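3-oxoadipate enol-lactonase (PDB 2XUA) probably hydrolyses the enol-lactone of 3-oxoadipate in catechol breakdown, as an alpha/beta hydrolase with a divergent cap domain. Local coordinates at residues Thr215-Leu218 with Ala219-Pro222. Residues are numbered along the deposited sequence; the frame is centred on the assembly and turned at random.
Sequences THDL and AATP. With SHF (laevulinic acid), chain C.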
loop_
_atom_site.group_PDB
_atom_site.type_symbol
_atom_site.label_atom_id
_atom_site.label_comp_id
_atom_site.label_asym_id
_atom_site.label_seq_id
_atom_site.Cartn_x
_atom_site.Cartn_y
_atom_site.Cartn_z
ATOM N N THR B 215 1.230 7.609 -24.379
ATOM C CA THR B 215 1.875 7.475 -25.703
ATOM C C THR B 215 2.919 6.365 -25.724
ATOM O O THR B 215 3.131 5.765 -26.760
ATOM C CB THR B 215 2.419 8.830 -26.322
ATOM O OG1 THR B 215 3.810 8.731 -26.731
ATOM C CG2 THR B 215 2.178 9.966 -25.482
ATOM N N HIS B 216 3.494 6.046 -24.551
ATOM C CA HIS B 216 4.495 4.992 -24.444
ATOM C C HIS B 216 3.975 3.651 -23.982
ATOM O O HIS B 216 4.754 2.728 -23.781
ATOM C CB HIS B 216 5.709 5.482 -23.579
ATOM C CG HIS B 216 6.129 6.878 -23.903
ATOM N ND1 HIS B 216 6.714 7.225 -25.116
ATOM C CD2 HIS B 216 5.997 8.032 -23.202
ATOM C CE1 HIS B 216 6.922 8.531 -25.135
ATOM N NE2 HIS B 216 6.513 9.041 -23.984
ATOM N N ASP B 217 2.658 3.514 -23.820
ATOM C CA ASP B 217 2.042 2.265 -23.377
ATOM C C ASP B 217 2.072 1.226 -24.534
ATOM O O ASP B 217 1.561 1.483 -25.614
ATOM C CB ASP B 217 0.599 2.632 -22.951
ATOM C CG ASP B 217 -0.105 1.560 -22.244
ATOM O OD1 ASP B 217 0.290 0.362 -22.307
ATOM O OD2 ASP B 217 -1.140 1.915 -21.631
ATOM N N LEU B 218 2.672 0.062 -24.291
ATOM C CA LEU B 218 2.739 -1.008 -25.266
ATOM C C LEU B 218 1.743 -2.074 -24.885
ATOM O O LEU B 218 1.315 -2.869 -25.724
ATOM C CB LEU B 218 4.161 -1.605 -25.329
ATOM C CG LEU B 218 5.203 -0.690 -25.966
ATOM C CD1 LEU B 218 6.594 -1.332 -25.877
ATOM C CD2 LEU B 218 4.777 -0.366 -27.453
ATOM N N ALA B 219 1.339 -2.064 -23.627
ATOM C CA ALA B 219 0.417 -3.048 -23.148
ATOM C C ALA B 219 -1.006 -2.730 -23.639
ATOM O O ALA B 219 -1.783 -3.630 -23.945
ATOM C CB ALA B 219 0.484 -3.075 -21.658
ATOM N N ALA B 220 -1.327 -1.459 -23.697
ATOM C CA ALA B 220 -2.583 -0.999 -24.303
ATOM C C ALA B 220 -2.181 0.243 -25.037
ATOM O O ALA B 220 -1.732 1.228 -24.428
ATOM C CB ALA B 220 -3.643 -0.699 -23.172
ATOM N N THR B 221 -2.324 0.245 -26.369
ATOM C CA THR B 221 -1.705 1.277 -27.177
ATOM C C THR B 221 -2.607 2.483 -27.400
ATOM O O THR B 221 -3.854 2.345 -27.345
ATOM C CB THR B 221 -1.315 0.672 -28.575
ATOM O OG1 THR B 221 -2.492 0.375 -29.290
ATOM C CG2 THR B 221 -0.638 -0.660 -28.423
ATOM N N PRO B 222 -2.008 3.649 -27.718
ATOM C CA PRO B 222 -2.762 4.839 -28.205
ATOM C C PRO B 222 -3.742 4.463 -29.344
ATOM O O PRO B 222 -4.956 4.769 -29.272
ATOM C CB PRO B 222 -1.670 5.790 -28.661
ATOM C CG PRO B 222 -0.433 5.354 -27.816
ATOM C CD PRO B 222 -0.562 3.891 -27.632
HETATM C C4 SHF C . -0.206 -6.652 -15.763
HETATM C C5 SHF C . -0.990 -5.408 -15.325
HETATM C C3 SHF C . 0.021 -6.930 -17.258
HETATM C C2 SHF C . -0.038 -5.747 -18.258
HETATM C C1 SHF C . 0.783 -6.041 -19.584
HETATM O O4 SHF C . 0.283 -7.410 -14.905
HETATM O O1 SHF C . 1.930 -5.558 -19.583
HETATM O OH1 SHF C . 0.264 -6.634 -20.590
#
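The carboxylate of D217 reaches forward over the turn to the backbone of A219 and A220. N of A220 donates to OD1 of D217 at 2.8 Å in a nearly straight bond (168°), from above the carboxylate plane, 54° out of it. N of A219 gives the same OD1 a weak, bent bond, 3.0 Å from N to O, in an Asx-turn-like arrangement. CG of D217 lies anti to the backbone N (chi1 -169°), beside the carbonyl carbon, on the side where the chain continues to these amides. OD2 is hydrogen-bonded to ND1 of H244. The buried carboxylate has partners on both oxygens, and the turn helps fix its rotation. This is consistent with D217 as the acid of a Ser-His-Asp triad with S100 and H244. A219 belongs to the laevulinic acid pocket: its CB lies 3.5 Å from O1 of the ligand. CG of P222 packs 3.7 Å from the carbonyl O of T215. T221 is the N-cap: its OG1 caps a backbone N of the following helix, and its own N is hydrogen-bonded to OE1 of Q224. The loop joins strand 209-214 to helix 222-231, with T215 and P222 against strand 236-240, outermost in this chain's sheet.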